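Side-chain contacts in hypothetical 41.8 kDa protein in SPO13-ARG4 intergenic region (PDB 2A08), which organises the actin cytoskeleton and supports fluid-phase endocytosis and vesicle trafficking together with LSB5, the piece in this structure being its SH3 domain: residues N38-G43 against E49-A54; L20-K23 against V27-I30; Y10-A13 against G18-A21. All coordinates share one frame; numbering follows the deposited sequence.

Contact 1. Residues N38-G43 against E49-A54; sequences NDWWTG and EGIFPA
The indole of W40 lies alongside the pyrrolidine ring of P53: P53 CG sits over one face of the six-membered ring, 4.0 Å from its centroid, a CH-pi contact, and P53 N lies over the same ring system nearer its rim. I51 CD1 comes obliquely, 3.7 Å from W40 CE3. On the opposite face of the sheet, the W41 ring takes the A54 methyl on one face, CB 3.4 Å from the centroid of the five-membered ring, while W41 NE1 is hydrogen-bonded to S34 OG. The F52 ring receives W41 CB off-centre in a further CH-pi contact and has G43 N at its edge, 3.7 Å from CE2. F52 CG stands between the backbone N and the carbonyl carbon (chi1 62°), which turns the ring back across the neighbouring strand; a CB on G43 would run into it. G50 adopts backbone angles that call for glycine. Paired backbone bonds join W41 to F52 and G43 to G50, and A54 N reaches D39 O at 3.0 Å. W40 and P53 match the positions that line the proline-peptide groove of SH3 domains, consistent with a binding surface here. The two strands form a hairpin at one border of the antiparallel sheet: W41 and F52 turn inward, both to V57 and F52 also to I28 and I30, T42 bonds through its backbone to L31 and K32, and I51 likewise to G18 and L20.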
loop_
_atom_site.group_PDB
_atom_site.type_symbol
_atom_site.label_atom_id
_atom_site.label_comp_id
_atom_site.label_asym_id
_atom_site.label_seq_id
_atom_site.Cartn_x
_atom_site.Cartn_y
_atom_site.Cartn_z
ATOM N N ASN A 38 7.129 6.433 7.871
ATOM C CA ASN A 38 6.562 6.096 9.167
ATOM C C ASN A 38 5.063 6.283 9.187
ATOM O O ASN A 38 4.430 6.127 10.234
ATOM C CB ASN A 38 7.227 6.930 10.268
ATOM C CG ASN A 38 8.763 6.894 10.178
ATOM O OD1 ASN A 38 9.363 5.831 9.962
ATOM N ND2 ASN A 38 9.398 8.061 10.297
ATOM N N ASP A 39 4.497 6.640 8.038
ATOM C CA ASP A 39 3.089 6.944 7.931
ATOM C C ASP A 39 2.272 5.807 7.334
ATOM O O ASP A 39 2.814 4.824 6.831
ATOM C CB ASP A 39 2.872 8.211 7.091
ATOM C CG ASP A 39 3.287 9.483 7.792
ATOM O OD1 ASP A 39 3.272 9.566 9.053
ATOM O OD2 ASP A 39 3.599 10.485 7.125
ATOM N N TRP A 40 0.962 5.998 7.341
ATOM C CA TRP A 40 0.023 5.080 6.707
ATOM C C TRP A 40 -0.412 5.678 5.395
ATOM O O TRP A 40 -1.007 6.725 5.400
ATOM C CB TRP A 40 -1.181 4.828 7.642
ATOM C CG TRP A 40 -0.740 3.930 8.786
ATOM C CD1 TRP A 40 -0.054 4.314 9.905
ATOM C CD2 TRP A 40 -0.874 2.506 8.879
ATOM N NE1 TRP A 40 0.233 3.225 10.691
ATOM C CE2 TRP A 40 -0.267 2.102 10.094
ATOM C CE3 TRP A 40 -1.499 1.529 8.102
ATOM C CZ2 TRP A 40 -0.236 0.768 10.508
ATOM C CZ3 TRP A 40 -1.489 0.200 8.558
ATOM C CH2 TRP A 40 -0.850 -0.149 9.726
ATOM N N TRP A 41 -0.163 4.978 4.294
ATOM C CA TRP A 41 -0.499 5.453 2.962
ATOM C C TRP A 41 -1.789 4.796 2.502
ATOM O O TRP A 41 -2.197 3.820 3.116
ATOM C CB TRP A 41 0.656 5.130 2.012
ATOM C CG TRP A 41 1.912 5.974 2.247
ATOM C CD1 TRP A 41 2.092 6.978 3.140
ATOM C CD2 TRP A 41 3.124 5.858 1.521
ATOM N NE1 TRP A 41 3.359 7.515 3.005
ATOM C CE2 TRP A 41 4.014 6.825 2.025
ATOM C CE3 TRP A 41 3.572 5.015 0.510
ATOM C CZ2 TRP A 41 5.307 6.968 1.540
ATOM C CZ3 TRP A 41 4.864 5.184 0.027
ATOM C CH2 TRP A 41 5.711 6.129 0.557
ATOM N N THR A 42 -2.376 5.285 1.417
ATOM C CA THR A 42 -3.649 4.784 0.907
ATOM C C THR A 42 -3.485 4.216 -0.486
ATOM O O THR A 42 -3.003 4.890 -1.383
ATOM C CB THR A 42 -4.640 5.892 0.951
ATOM O OG1 THR A 42 -4.697 6.362 2.315
ATOM C CG2 THR A 42 -6.057 5.388 0.648
ATOM N N GLY A 43 -3.916 2.969 -0.679
ATOM C CA GLY A 43 -3.734 2.300 -1.957
ATOM C C GLY A 43 -4.860 1.416 -2.392
ATOM O O GLY A 43 -5.877 1.250 -1.714
ATOM N N GLU A 49 -9.266 -1.481 -1.596
ATOM C CA GLU A 49 -8.571 -0.278 -1.211
ATOM C C GLU A 49 -8.474 -0.165 0.275
ATOM O O GLU A 49 -9.247 -0.788 1.009
ATOM C CB GLU A 49 -9.295 0.952 -1.742
ATOM C CG GLU A 49 -9.685 0.789 -3.206
ATOM C CD GLU A 49 -10.777 1.705 -3.663
ATOM O OE1 GLU A 49 -11.802 1.819 -2.943
ATOM O OE2 GLU A 49 -10.630 2.259 -4.790
ATOM N N GLY A 50 -7.517 0.629 0.717
ATOM C CA GLY A 50 -7.410 0.934 2.120
ATOM C C GLY A 50 -6.013 1.390 2.474
ATOM O O GLY A 50 -5.181 1.676 1.594
ATOM N N ILE A 51 -5.708 1.393 3.759
ATOM C CA ILE A 51 -4.449 1.934 4.248
ATOM C C ILE A 51 -3.451 0.827 4.560
ATOM O O ILE A 51 -3.850 -0.332 4.799
ATOM C CB ILE A 51 -4.652 2.873 5.503
ATOM C CG1 ILE A 51 -5.145 2.115 6.762
ATOM C CG2 ILE A 51 -5.540 4.052 5.146
ATOM C CD1 ILE A 51 -4.918 2.936 8.027
ATOM N N PHE A 52 -2.171 1.175 4.528
ATOM C CA PHE A 52 -1.081 0.240 4.816
ATOM C C PHE A 52 0.160 0.988 5.254
ATOM O O PHE A 52 0.281 2.194 5.010
ATOM C CB PHE A 52 -0.765 -0.590 3.563
ATOM C CG PHE A 52 -0.293 0.245 2.397
ATOM C CD1 PHE A 52 1.065 0.471 2.208
ATOM C CD2 PHE A 52 -1.181 0.830 1.509
ATOM C CE1 PHE A 52 1.521 1.271 1.166
ATOM C CE2 PHE A 52 -0.713 1.645 0.474
ATOM C CZ PHE A 52 0.630 1.848 0.303
ATOM N N PRO A 53 1.101 0.321 5.916
ATOM C CA PRO A 53 2.317 1.015 6.332
ATOM C C PRO A 53 3.248 1.323 5.147
ATOM O O PRO A 53 3.584 0.422 4.371
ATOM C CB PRO A 53 2.955 0.069 7.360
ATOM C CG PRO A 53 1.994 -1.050 7.481
ATOM C CD PRO A 53 1.098 -1.090 6.346
ATOM N N ALA A 54 3.687 2.579 5.065
ATOM C CA ALA A 54 4.476 3.044 3.909
ATOM C C ALA A 54 5.731 2.219 3.650
ATOM O O ALA A 54 6.083 2.005 2.495
ATOM C CB ALA A 54 4.889 4.474 4.123
#

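Contact 2. Residues L20-K23 against V27-I30; sequences LAFK and VITI
I28 is the residue of strand 27-30 through which L20 and F22 are met; V27, just before it, points its side chain away from 20-23. At I28 the two branches part. CG2, anti to the backbone N, reaches 3.9 Å to L20 CD2, methyl against methyl, the two side chains sliding past each other in opposite directions. CG1 lies beside the backbone N (chi1 -51°) and carries CD1 to F22, where it packs against the base of the ring, 3.8 Å from CB and 3.9 Å from both CG and CD2. I28 CG1 itself stands 4.2 Å above one face of the F22 ring, offset toward the rim, while CD1 approaches that ring obliquely; the two side chains cross at about a right angle. All of this is aliphatic and aromatic carbon in the hydrophobic core of the SH3 barrel, where the returning limb of the RT loop, 20-23, packs on strand 27-30. The nearest CA atoms, those of F22 and I28, are 8.3 Å apart, and side chains alone span the distance. F52 from strand 48-53 joins the cluster, touching L20 and I28 and meeting F22 ring edge-to-face, while A8 lies against F22. Farther along, I30 returns to the buried side and packs on F52 and on A6 of strand 5-8, the residue to which the I28 backbone is bonded.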
loop_
_atom_site.group_PDB
_atom_site.type_symbol
_atom_site.label_atom_id
_atom_site.label_comp_id
_atom_site.label_asym_id
_atom_site.label_seq_id
_atom_site.Cartn_x
_atom_site.Cartn_y
_atom_site.Cartn_z
ATOM N N LEU A 20 -5.727 -2.091 3.707
ATOM C CA LEU A 20 -5.511 -2.828 2.460
ATOM C C LEU A 20 -4.609 -4.022 2.683
ATOM O O LEU A 20 -3.471 -3.877 3.144
ATOM C CB LEU A 20 -4.875 -1.929 1.412
ATOM C CG LEU A 20 -4.549 -2.537 0.061
ATOM C CD1 LEU A 20 -5.817 -2.785 -0.698
ATOM C CD2 LEU A 20 -3.593 -1.568 -0.680
ATOM N N ALA A 21 -5.098 -5.203 2.369
ATOM C CA ALA A 21 -4.309 -6.422 2.432
ATOM C C ALA A 21 -3.584 -6.606 1.123
ATOM O O ALA A 21 -4.128 -6.305 0.057
ATOM C CB ALA A 21 -5.199 -7.590 2.678
ATOM N N PHE A 22 -2.371 -7.120 1.188
ATOM C CA PHE A 22 -1.628 -7.473 -0.023
ATOM C C PHE A 22 -0.547 -8.495 0.280
ATOM O O PHE A 22 -0.291 -8.803 1.460
ATOM C CB PHE A 22 -1.035 -6.239 -0.741
ATOM C CG PHE A 22 -0.219 -5.324 0.137
ATOM C CD1 PHE A 22 1.057 -5.653 0.565
ATOM C CD2 PHE A 22 -0.725 -4.103 0.509
ATOM C CE1 PHE A 22 1.805 -4.792 1.361
ATOM C CE2 PHE A 22 0.031 -3.220 1.311
ATOM C CZ PHE A 22 1.298 -3.582 1.728
ATOM N N LYS A 23 0.032 -9.046 -0.788
ATOM C CA LYS A 23 1.135 -10.006 -0.729
ATOM C C LYS A 23 2.386 -9.412 -1.341
ATOM O O LYS A 23 2.311 -8.581 -2.254
ATOM C CB LYS A 23 0.789 -11.302 -1.467
ATOM C CG LYS A 23 -0.465 -11.938 -0.961
ATOM C CD LYS A 23 -0.281 -12.583 0.393
ATOM C CE LYS A 23 -1.551 -13.398 0.816
ATOM N NZ LYS A 23 -2.183 -14.207 -0.274
ATOM N N VAL A 27 1.528 -5.195 -7.019
ATOM C CA VAL A 27 1.685 -3.817 -7.453
ATOM C C VAL A 27 0.480 -3.022 -6.931
ATOM O O VAL A 27 -0.657 -3.260 -7.326
ATOM C CB VAL A 27 1.898 -3.704 -8.969
ATOM C CG1 VAL A 27 2.004 -2.281 -9.377
ATOM C CG2 VAL A 27 3.141 -4.465 -9.391
ATOM N N ILE A 28 0.768 -2.091 -6.023
ATOM C CA ILE A 28 -0.214 -1.257 -5.317
ATOM C C ILE A 28 -0.285 0.105 -6.035
ATOM O O ILE A 28 0.723 0.754 -6.237
ATOM C CB ILE A 28 0.217 -1.054 -3.844
ATOM C CG1 ILE A 28 0.552 -2.394 -3.140
ATOM C CG2 ILE A 28 -0.792 -0.179 -3.082
ATOM C CD1 ILE A 28 -0.375 -3.490 -3.285
ATOM N N THR A 29 -1.489 0.513 -6.407
ATOM C CA THR A 29 -1.719 1.841 -6.917
ATOM C C THR A 29 -1.838 2.764 -5.716
ATOM O O THR A 29 -2.621 2.477 -4.822
ATOM C CB THR A 29 -3.013 1.859 -7.696
ATOM O OG1 THR A 29 -2.852 1.099 -8.903
ATOM C CG2 THR A 29 -3.401 3.265 -8.103
ATOM N N ILE A 30 -1.056 3.834 -5.666
ATOM C CA ILE A 30 -1.113 4.775 -4.579
ATOM C C ILE A 30 -2.206 5.820 -4.820
ATOM O O ILE A 30 -2.133 6.586 -5.773
ATOM C CB ILE A 30 0.232 5.509 -4.400
ATOM C CG1 ILE A 30 1.416 4.533 -4.244
ATOM C CG2 ILE A 30 0.119 6.468 -3.253
ATOM C CD1 ILE A 30 1.337 3.661 -3.082
#

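Contact 3. Residues Y10-A13 against G18-A21; sequences YNFA and GDLA
F12 reaches across to D19 and L20 with the edge and tip of its ring. Its CB leads CG out anti to the backbone N (chi1 178°), aiming the ring at the other limb of the loop. CG still lies 4.2 Å from L20 O, but CD2 closes to 3.0 Å of that oxygen, and CE2 follows at 3.4 Å; the carbonyl oxygen sits at the ring edge, near the ring plane. CE2 also borders D19 CB, and CZ, at the tip, lies 3.7 Å from D19 OD2, which comes in obliquely with the carboxylate plane turned 44° from the ring. That carboxylate oxygen is hydrogen-bonded to Q16 N within the same loop. Beside the ring, A21 meets the F12 and A13 carbonyls: CA lies 3.3 Å from F12 O in a CA-H...O contact, and the CB methyl lies 3.6 Å from A13 O. These limbs belong to the RT loop of the SH3 fold, with F12 at the last aromatic position of the ALYDY signature; its ring also packs on F52 and P53. An alanine here removes the ring, which would probably leave a gap between the two limbs and L20 O without its C-H neighbours. L20 O is buried without a hydrogen-bond partner, so the weakly positive C-H rim of the ring is likely to offer it modest electrostatic compensation, weaker than a hydrogen bond.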
loop_
_atom_site.group_PDB
_atom_site.type_symbol
_atom_site.label_atom_id
_atom_site.label_comp_id
_atom_site.label_asym_id
_atom_site.label_seq_id
_atom_site.Cartn_x
_atom_site.Cartn_y
_atom_site.Cartn_z
ATOM N N TYR A 10 6.729 -6.819 1.341
ATOM C CA TYR A 10 6.302 -7.794 2.365
ATOM C C TYR A 10 4.801 -8.040 2.227
ATOM O O TYR A 10 4.092 -7.234 1.636
ATOM C CB TYR A 10 6.586 -7.265 3.794
ATOM C CG TYR A 10 7.989 -6.712 3.950
ATOM C CD1 TYR A 10 9.060 -7.565 4.095
ATOM C CD2 TYR A 10 8.230 -5.334 3.920
ATOM C CE1 TYR A 10 10.369 -7.076 4.192
ATOM C CE2 TYR A 10 9.537 -4.832 4.009
ATOM C CZ TYR A 10 10.587 -5.698 4.138
ATOM O OH TYR A 10 11.904 -5.266 4.256
ATOM N N ASN A 11 4.312 -9.125 2.793
ATOM C CA ASN A 11 2.881 -9.307 2.962
ATOM C C ASN A 11 2.376 -8.327 4.020
ATOM O O ASN A 11 3.121 -7.923 4.939
ATOM C CB ASN A 11 2.582 -10.734 3.411
ATOM C CG ASN A 11 3.191 -11.777 2.506
ATOM O OD1 ASN A 11 3.110 -11.703 1.295
ATOM N ND2 ASN A 11 3.851 -12.771 3.120
ATOM N N PHE A 12 1.102 -7.970 3.914
ATOM C CA PHE A 12 0.400 -7.234 4.961
ATOM C C PHE A 12 -1.014 -7.782 5.048
ATOM O O PHE A 12 -1.757 -7.773 4.047
ATOM C CB PHE A 12 0.381 -5.707 4.695
ATOM C CG PHE A 12 -0.358 -4.915 5.708
ATOM C CD1 PHE A 12 -0.101 -5.042 7.079
ATOM C CD2 PHE A 12 -1.355 -4.028 5.309
ATOM C CE1 PHE A 12 -0.857 -4.278 8.024
ATOM C CE2 PHE A 12 -2.086 -3.309 6.228
ATOM C CZ PHE A 12 -1.830 -3.428 7.587
ATOM N N ALA A 13 -1.409 -8.250 6.217
ATOM C CA ALA A 13 -2.708 -8.894 6.381
ATOM C C ALA A 13 -3.904 -7.929 6.361
ATOM O O ALA A 13 -5.054 -8.363 6.153
ATOM C CB ALA A 13 -2.719 -9.728 7.664
ATOM N N GLY A 18 -10.576 -0.617 7.375
ATOM C CA GLY A 18 -9.984 0.344 6.485
ATOM C C GLY A 18 -8.639 -0.014 5.934
ATOM O O GLY A 18 -8.066 0.777 5.208
ATOM N N ASP A 19 -8.108 -1.185 6.275
ATOM C CA ASP A 19 -6.790 -1.579 5.809
ATOM C C ASP A 19 -6.840 -2.230 4.433
ATOM O O ASP A 19 -7.854 -2.858 4.067
ATOM C CB ASP A 19 -6.170 -2.626 6.721
ATOM C CG ASP A 19 -5.695 -2.106 8.053
ATOM O OD1 ASP A 19 -5.732 -0.876 8.325
ATOM O OD2 ASP A 19 -5.287 -2.938 8.909
ATOM N N LEU A 20 -5.727 -2.091 3.707
ATOM C CA LEU A 20 -5.511 -2.828 2.460
ATOM C C LEU A 20 -4.609 -4.022 2.683
ATOM O O LEU A 20 -3.471 -3.877 3.144
ATOM C CB LEU A 20 -4.875 -1.929 1.412
ATOM C CG LEU A 20 -4.549 -2.537 0.061
ATOM C CD1 LEU A 20 -5.817 -2.785 -0.698
ATOM C CD2 LEU A 20 -3.593 -1.568 -0.680
ATOM N N ALA A 21 -5.098 -5.203 2.369
ATOM C CA ALA A 21 -4.309 -6.422 2.432
ATOM C C ALA A 21 -3.584 -6.606 1.123
ATOM O O ALA A 21 -4.128 -6.305 0.057
ATOM C CB ALA A 21 -5.199 -7.590 2.678
#

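Contact 2 is the core of the three, wholly buried and purely apolar; contact 1 is partly buried, one side of its hairpin facing that core and the other outward; contact 3 lies at the surface. Contacts 2 and 3 share L20 and A21, so the same limb of the RT loop faces strand 27-30 on one side and residues 10-13 on another, and F22 O accepts from F12 N. Contacts 1 and 2 meet where F52 CB packs on the F22 ring, and strands 27-30 and 40-45 are neighbours in one sheet; I51 ties contact 3 to contact 1. Strand pairing and CH-pi packing make contact 1, methyl and ring packing contact 2, and C-H groups facing oxygens contact 3.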